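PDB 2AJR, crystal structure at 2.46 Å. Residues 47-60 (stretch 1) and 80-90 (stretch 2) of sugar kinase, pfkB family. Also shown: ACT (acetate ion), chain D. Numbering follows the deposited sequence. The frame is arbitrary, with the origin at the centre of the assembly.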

ATOM      1  N   GLN A  47       4.994  -5.394  -8.486  1.00 45.18           N
ATOM      2  CA  GLN A  47       4.030  -6.182  -9.222  1.00 46.09           C
ATOM      3  C   GLN A  47       2.692  -5.972  -8.553  1.00 44.33           C
ATOM      4  O   GLN A  47       2.604  -5.890  -7.327  1.00 44.51           O
ATOM      5  CB  GLN A  47       4.415  -7.662  -9.168  1.00 48.32           C
ATOM      6  CG  GLN A  47       3.754  -8.549 -10.211  1.00 54.86           C
ATOM      7  CD  GLN A  47       4.321  -8.318 -11.611  1.00 66.05           C
ATOM      8  OE1 GLN A  47       3.867  -7.433 -12.346  1.00 66.93           O
ATOM      9  NE2 GLN A  47       5.318  -9.118 -11.984  1.00 67.58           N
HETATM   10  N   MSE A  48       1.642  -5.879  -9.344  1.00 42.73           N
HETATM   11  CA  MSE A  48       0.332  -5.715  -8.777  1.00 42.97           C
HETATM   12  C   MSE A  48      -0.665  -6.583  -9.500  1.00 40.73           C
HETATM   13  O   MSE A  48      -0.706  -6.603 -10.726  1.00 39.78           O
HETATM   14  CB  MSE A  48      -0.067  -4.261  -8.827  1.00 43.97           C
HETATM   15  CG  MSE A  48      -1.125  -3.933  -7.811  1.00 59.25           C
HETATM   16 SE   MSE A  48      -2.859  -3.649  -8.626  1.00101.34          SE
HETATM   17  CE  MSE A  48      -2.882  -4.786 -10.305  1.00 79.00           C
ATOM     18  N   SER A  49      -1.470  -7.314  -8.742  1.00 39.23           N
ATOM     19  CA  SER A  49      -2.329  -8.308  -9.346  1.00 39.21           C
ATOM     20  C   SER A  49      -3.520  -8.624  -8.473  1.00 38.18           C
ATOM     21  O   SER A  49      -3.440  -8.476  -7.257  1.00 38.53           O
ATOM     22  CB  SER A  49      -1.526  -9.585  -9.563  1.00 40.86           C
ATOM     23  OG  SER A  49      -1.036 -10.093  -8.328  1.00 48.75           O
ATOM     24  N   PRO A  50      -4.620  -9.090  -9.082  1.00 35.08           N
ATOM     25  CA  PRO A  50      -5.741  -9.617  -8.337  1.00 33.81           C
ATOM     26  C   PRO A  50      -5.351 -10.790  -7.484  1.00 33.64           C
ATOM     27  O   PRO A  50      -4.573 -11.624  -7.923  1.00 35.54           O
ATOM     28  CB  PRO A  50      -6.698 -10.099  -9.421  1.00 33.53           C
ATOM     29  CG  PRO A  50      -6.351  -9.323 -10.587  1.00 37.91           C
ATOM     30  CD  PRO A  50      -4.870  -9.136 -10.524  1.00 35.27           C
ATOM     31  N   GLY A  51      -5.910 -10.848  -6.276  1.00 33.56           N
ATOM     32  CA  GLY A  51      -5.617 -11.880  -5.310  1.00 32.21           C
ATOM     33  C   GLY A  51      -6.804 -12.218  -4.430  1.00 32.35           C
ATOM     34  O   GLY A  51      -7.936 -11.834  -4.716  1.00 32.74           O
ATOM     35  N   GLY A  52      -6.538 -12.933  -3.344  1.00 32.59           N
ATOM     36  CA  GLY A  52      -7.581 -13.637  -2.615  1.00 34.27           C
ATOM     37  C   GLY A  52      -7.502 -15.076  -3.064  1.00 34.62           C
ATOM     38  O   GLY A  52      -7.280 -15.352  -4.238  1.00 35.43           O
ATOM     39  N   LYS A  53      -7.670 -16.000  -2.137  1.00 35.51           N
ATOM     40  CA  LYS A  53      -7.358 -17.398  -2.421  1.00 37.24           C
ATOM     41  C   LYS A  53      -8.158 -17.986  -3.594  1.00 35.71           C
ATOM     42  O   LYS A  53      -7.582 -18.630  -4.466  1.00 37.44           O
ATOM     43  CB  LYS A  53      -7.492 -18.238  -1.144  1.00 36.91           C
ATOM     44  CG  LYS A  53      -6.433 -17.827  -0.095  1.00 44.05           C
ATOM     45  CD  LYS A  53      -6.349 -18.752   1.146  1.00 39.80           C
ATOM     46  CE  LYS A  53      -4.893 -19.145   1.437  1.00 47.94           C
ATOM     47  NZ  LYS A  53      -4.357 -20.155   0.394  1.00 50.63           N
ATOM     48  N   GLY A  54      -9.460 -17.738  -3.641  1.00 33.81           N
ATOM     49  CA  GLY A  54     -10.301 -18.296  -4.692  1.00 34.55           C
ATOM     50  C   GLY A  54     -10.046 -17.664  -6.052  1.00 35.36           C
ATOM     51  O   GLY A  54     -10.134 -18.320  -7.099  1.00 36.41           O
ATOM     52  N   ILE A  55      -9.728 -16.379  -6.031  1.00 34.08           N
ATOM     53  CA  ILE A  55      -9.372 -15.663  -7.235  1.00 32.55           C
ATOM     54  C   ILE A  55      -8.064 -16.198  -7.817  1.00 32.68           C
ATOM     55  O   ILE A  55      -7.950 -16.352  -9.031  1.00 30.73           O
ATOM     56  CB  ILE A  55      -9.329 -14.139  -6.966  1.00 31.72           C
ATOM     57  CG1 ILE A  55     -10.773 -13.635  -6.835  1.00 31.49           C
ATOM     58  CG2 ILE A  55      -8.586 -13.395  -8.078  1.00 24.54           C
ATOM     59  CD1 ILE A  55     -10.917 -12.141  -6.809  1.00 35.56           C
ATOM     60  N   ASN A  56      -7.095 -16.496  -6.948  1.00 33.21           N
ATOM     61  CA  ASN A  56      -5.817 -17.061  -7.393  1.00 33.11           C
ATOM     62  C   ASN A  56      -6.060 -18.470  -7.970  1.00 32.22           C
ATOM     63  O   ASN A  56      -5.393 -18.875  -8.925  1.00 30.55           O
ATOM     64  CB  ASN A  56      -4.767 -17.141  -6.260  1.00 32.30           C
ATOM     65  CG  ASN A  56      -4.285 -15.768  -5.737  1.00 33.01           C
ATOM     66  OD1 ASN A  56      -4.143 -14.783  -6.470  1.00 31.28           O
ATOM     67  ND2 ASN A  56      -3.978 -15.736  -4.450  1.00 37.28           N
ATOM     68  N   VAL A  57      -7.013 -19.203  -7.387  1.00 31.00           N
ATOM     69  CA  VAL A  57      -7.380 -20.527  -7.911  1.00 30.43           C
ATOM     70  C   VAL A  57      -7.967 -20.393  -9.307  1.00 30.09           C
ATOM     71  O   VAL A  57      -7.622 -21.173 -10.182  1.00 31.98           O
ATOM     72  CB  VAL A  57      -8.355 -21.287  -6.985  1.00 31.68           C
ATOM     73  CG1 VAL A  57      -8.927 -22.519  -7.678  1.00 29.48           C
ATOM     74  CG2 VAL A  57      -7.659 -21.675  -5.690  1.00 27.24           C
ATOM     75  N   SER A  58      -8.818 -19.395  -9.526  1.00 29.02           N
ATOM     76  CA  SER A  58      -9.303 -19.097 -10.871  1.00 29.98           C
ATOM     77  C   SER A  58      -8.171 -18.770 -11.837  1.00 30.19           C
ATOM     78  O   SER A  58      -8.146 -19.259 -12.962  1.00 30.53           O
ATOM     79  CB  SER A  58     -10.303 -17.942 -10.853  1.00 30.84           C
ATOM     80  OG  SER A  58     -11.556 -18.353 -10.317  1.00 33.80           O
ATOM     81  N   ILE A  59      -7.233 -17.936 -11.407  1.00 31.59           N
ATOM     82  CA  ILE A  59      -6.086 -17.602 -12.256  1.00 31.64           C
ATOM     83  C   ILE A  59      -5.304 -18.893 -12.554  1.00 31.73           C
ATOM     84  O   ILE A  59      -5.057 -19.209 -13.714  1.00 33.27           O
ATOM     85  CB  ILE A  59      -5.194 -16.489 -11.623  1.00 32.37           C
ATOM     86  CG1 ILE A  59      -5.978 -15.164 -11.574  1.00 33.97           C
ATOM     87  CG2 ILE A  59      -3.876 -16.310 -12.405  1.00 26.52           C
ATOM     88  CD1 ILE A  59      -5.460 -14.139 -10.562  1.00 29.63           C
ATOM     89  N   ALA A  60      -4.957 -19.641 -11.510  1.00 30.75           N
ATOM     90  CA  ALA A  60      -4.313 -20.958 -11.645  1.00 30.88           C
ATOM     91  C   ALA A  60      -5.035 -21.903 -12.632  1.00 31.67           C
ATOM     92  O   ALA A  60      -4.419 -22.455 -13.545  1.00 32.66           O
ATOM     93  CB  ALA A  60      -4.202 -21.623 -10.289  1.00 27.85           C
ATOM     94  N   LYS A  80     -12.845  -1.970  -8.675  1.00 33.70           N
ATOM     95  CA  LYS A  80     -12.870  -1.778 -10.124  1.00 36.01           C
ATOM     96  C   LYS A  80     -11.596  -2.280 -10.771  1.00 35.17           C
ATOM     97  O   LYS A  80     -11.637  -2.964 -11.795  1.00 34.50           O
ATOM     98  CB  LYS A  80     -13.070  -0.299 -10.500  1.00 37.23           C
ATOM     99  CG  LYS A  80     -12.810  -0.014 -11.989  1.00 36.39           C
ATOM    100  CD  LYS A  80     -13.551   1.239 -12.499  1.00 42.54           C
ATOM    101  CE  LYS A  80     -13.237   1.551 -13.987  1.00 45.03           C
ATOM    102  NZ  LYS A  80     -11.752   1.434 -14.336  1.00 51.38           N
ATOM    103  N   ILE A  81     -10.465  -1.927 -10.173  1.00 34.30           N
ATOM    104  CA  ILE A  81      -9.190  -2.392 -10.656  1.00 33.79           C
ATOM    105  C   ILE A  81      -9.158  -3.916 -10.642  1.00 32.99           C
ATOM    106  O   ILE A  81      -8.751  -4.537 -11.619  1.00 32.80           O
ATOM    107  CB  ILE A  81      -8.028  -1.862  -9.802  1.00 35.54           C
ATOM    108  CG1 ILE A  81      -7.943  -0.340  -9.885  1.00 33.09           C
ATOM    109  CG2 ILE A  81      -6.694  -2.481 -10.258  1.00 30.57           C
ATOM    110  CD1 ILE A  81      -7.019   0.246  -8.806  1.00 37.43           C
ATOM    111  N   LEU A  82      -9.590  -4.524  -9.542  1.00 32.84           N
ATOM    112  CA  LEU A  82      -9.526  -5.994  -9.421  1.00 33.17           C
ATOM    113  C   LEU A  82     -10.276  -6.672 -10.556  1.00 34.11           C
ATOM    114  O   LEU A  82      -9.733  -7.560 -11.213  1.00 35.98           O
ATOM    115  CB  LEU A  82     -10.086  -6.471  -8.071  1.00 33.35           C
ATOM    116  CG  LEU A  82      -9.850  -7.928  -7.675  1.00 33.51           C
ATOM    117  CD1 LEU A  82      -9.370  -8.028  -6.220  1.00 40.06           C
ATOM    118  CD2 LEU A  82     -11.082  -8.778  -7.874  1.00 35.25           C
ATOM    119  N   VAL A  83     -11.510  -6.238 -10.809  1.00 32.53           N
ATOM    120  CA  VAL A  83     -12.365  -6.925 -11.763  1.00 31.12           C
ATOM    121  C   VAL A  83     -11.783  -6.777 -13.153  1.00 32.77           C
ATOM    122  O   VAL A  83     -11.769  -7.735 -13.936  1.00 31.22           O
ATOM    123  CB  VAL A  83     -13.842  -6.414 -11.709  1.00 31.43           C
ATOM    124  CG1 VAL A  83     -14.672  -6.986 -12.849  1.00 27.86           C
ATOM    125  CG2 VAL A  83     -14.473  -6.773 -10.375  1.00 28.63           C
ATOM    126  N   GLU A  84     -11.284  -5.585 -13.459  1.00 33.13           N
ATOM    127  CA  GLU A  84     -10.799  -5.310 -14.798  1.00 36.04           C
ATOM    128  C   GLU A  84      -9.509  -6.050 -15.052  1.00 35.11           C
ATOM    129  O   GLU A  84      -9.348  -6.679 -16.086  1.00 36.42           O
ATOM    130  CB  GLU A  84     -10.621  -3.815 -15.017  1.00 35.12           C
ATOM    131  CG  GLU A  84     -11.946  -3.148 -15.283  1.00 43.36           C
ATOM    132  CD  GLU A  84     -11.840  -1.693 -15.687  1.00 44.54           C
ATOM    133  OE1 GLU A  84     -10.700  -1.194 -15.918  1.00 59.59           O
ATOM    134  OE2 GLU A  84     -12.925  -1.059 -15.776  1.00 55.59           O
ATOM    135  N   GLU A  85      -8.597  -5.994 -14.091  1.00 35.07           N
ATOM    136  CA  GLU A  85      -7.354  -6.737 -14.198  1.00 35.02           C
ATOM    137  C   GLU A  85      -7.648  -8.208 -14.341  1.00 34.30           C
ATOM    138  O   GLU A  85      -7.044  -8.877 -15.161  1.00 35.50           O
ATOM    139  CB  GLU A  85      -6.440  -6.476 -12.992  1.00 34.85           C
ATOM    140  CG  GLU A  85      -5.764  -5.099 -13.028  1.00 37.59           C
ATOM    141  CD  GLU A  85      -5.025  -4.856 -14.332  1.00 42.22           C
ATOM    142  OE1 GLU A  85      -4.289  -5.768 -14.771  1.00 52.79           O
ATOM    143  OE2 GLU A  85      -5.201  -3.776 -14.940  1.00 47.73           O
ATOM    144  N   LEU A  86      -8.614  -8.697 -13.579  1.00 34.01           N
ATOM    145  CA  LEU A  86      -8.923 -10.114 -13.574  1.00 35.08           C
ATOM    146  C   LEU A  86      -9.417 -10.551 -14.925  1.00 35.99           C
ATOM    147  O   LEU A  86      -9.054 -11.604 -15.412  1.00 38.89           O
ATOM    148  CB  LEU A  86      -9.974 -10.422 -12.500  1.00 36.19           C
ATOM    149  CG  LEU A  86     -10.311 -11.874 -12.184  1.00 33.49           C
ATOM    150  CD1 LEU A  86      -9.067 -12.713 -11.852  1.00 31.19           C
ATOM    151  CD2 LEU A  86     -11.312 -11.911 -11.055  1.00 33.65           C
ATOM    152  N   ARG A  87     -10.245  -9.726 -15.542  1.00 38.22           N
ATOM    153  CA  ARG A  87     -10.822 -10.061 -16.824  1.00 37.99           C
ATOM    154  C   ARG A  87      -9.771 -10.076 -17.908  1.00 38.40           C
ATOM    155  O   ARG A  87      -9.898 -10.827 -18.873  1.00 39.72           O
ATOM    156  CB  ARG A  87     -11.924  -9.076 -17.179  1.00 38.82           C
ATOM    157  CG  ARG A  87     -13.218  -9.304 -16.411  1.00 44.00           C
ATOM    158  CD  ARG A  87     -14.424  -9.098 -17.317  1.00 53.64           C
ATOM    159  NE  ARG A  87     -15.673  -9.038 -16.561  1.00 59.04           N
ATOM    160  CZ  ARG A  87     -16.116  -7.968 -15.901  1.00 59.86           C
ATOM    161  NH1 ARG A  87     -15.411  -6.839 -15.872  1.00 63.04           N
ATOM    162  NH2 ARG A  87     -17.273  -8.030 -15.252  1.00 59.97           N
ATOM    163  N   LYS A  88      -8.740  -9.246 -17.758  1.00 37.96           N
ATOM    164  CA  LYS A  88      -7.639  -9.215 -18.723  1.00 37.62           C
ATOM    165  C   LYS A  88      -6.769 -10.464 -18.654  1.00 35.91           C
ATOM    166  O   LYS A  88      -6.069 -10.762 -19.618  1.00 33.82           O
ATOM    167  CB  LYS A  88      -6.732  -8.006 -18.498  1.00 37.30           C
ATOM    168  CG  LYS A  88      -7.335  -6.648 -18.847  1.00 41.50           C
ATOM    169  CD  LYS A  88      -6.480  -5.547 -18.214  1.00 39.76           C
ATOM    170  CE  LYS A  88      -7.054  -4.187 -18.429  1.00 43.74           C
ATOM    171  NZ  LYS A  88      -6.053  -3.171 -18.023  1.00 50.92           N
ATOM    172  N   ILE A  89      -6.771 -11.168 -17.518  1.00 34.70           N
ATOM    173  CA  ILE A  89      -5.902 -12.340 -17.375  1.00 34.33           C
ATOM    174  C   ILE A  89      -6.329 -13.481 -18.298  1.00 35.50           C
ATOM    175  O   ILE A  89      -5.471 -14.136 -18.874  1.00 35.53           O
ATOM    176  CB  ILE A  89      -5.823 -12.845 -15.934  1.00 34.53           C
ATOM    177  CG1 ILE A  89      -5.176 -11.783 -15.050  1.00 33.48           C
ATOM    178  CG2 ILE A  89      -5.011 -14.149 -15.851  1.00 33.70           C
ATOM    179  CD1 ILE A  89      -4.918 -12.220 -13.649  1.00 31.04           C
ATOM    180  N   SER A  90      -7.637 -13.710 -18.453  1.00 36.17           N
ATOM    181  CA  SER A  90      -8.131 -14.799 -19.308  1.00 35.99           C
ATOM    182  C   SER A  90      -9.624 -14.737 -19.636  1.00 36.94           C
ATOM    183  O   SER A  90     -10.454 -14.481 -18.767  1.00 39.65           O
ATOM    184  CB  SER A  90      -7.850 -16.148 -18.643  1.00 36.96           C
ATOM    185  OG  SER A  90      -8.179 -17.221 -19.507  1.00 36.18           O
TER
HETATM  186  C   ACT D 321      -3.771 -13.265  -0.872  1.00 39.16           C
HETATM  187  O   ACT D 321      -3.604 -12.076  -0.372  1.00 36.56           O
HETATM  188  OXT ACT D 321      -3.317 -13.515  -2.039  1.00 39.69           O
HETATM  189  CH3 ACT D 321      -4.525 -14.349  -0.156  1.00 32.50           C

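Strand 47-51 runs almost perpendicular to helix 80-89 (91°, axes 7.7 Å apart at closest approach); after the turn at G52, helix 53-60 heads in nearly the same direction as helix 80-89 (21°), with the axes 11.0 Å apart. No hydrogen bond crosses between the stretches; 439 Å² is buried, mostly by apolar side chains.

Q47 stays out of reach. M48, a selenomethionine, points toward the helix: its SE lies 4.3 Å from I81 CG2, and its CE 4.0 Å from E85 CG, so the methylene part of the glutamate serves as an apolar surface. Within its own stretch, E85 OE2 forms a salt bridge with K88 NZ at 3.3 Å. S49 points sideways and makes no contact.

P50 has the largest area covered by the other stretch. Its CA is 5.4 Å from L82 CA, and the compact ring sits close against the helix backbone: P50 CG is 3.9 Å from L82 O, 3.7 Å from E85 CB and 3.8 Å from L86 N. These are van der Waals contacts; L86 N already donates to L82 O (2.9 Å) in the helix.

At G52 the backbone angles (100/140) would jam a CB against the preceding carbonyl, which calls for glycine. G52 is the N-cap residue just before the helix, and its O accepts from N56 N at 2.9 Å.

One helical turn apart, I55 and I59 extend the apolar seam. I55 CD1 packs 3.5 Å from L82 CD2, and I55 CG2 lies 3.9 Å from L86 CD1. Between them in sequence, N56 ND2 donates a weak hydrogen bond to OXT of the acetate (3.3 Å), probably from the crystallisation liquor. That same L86 CD1 is 4.0 Å from I59 CG1, while I59 CD1 meets I89 CD1 at 3.7 Å.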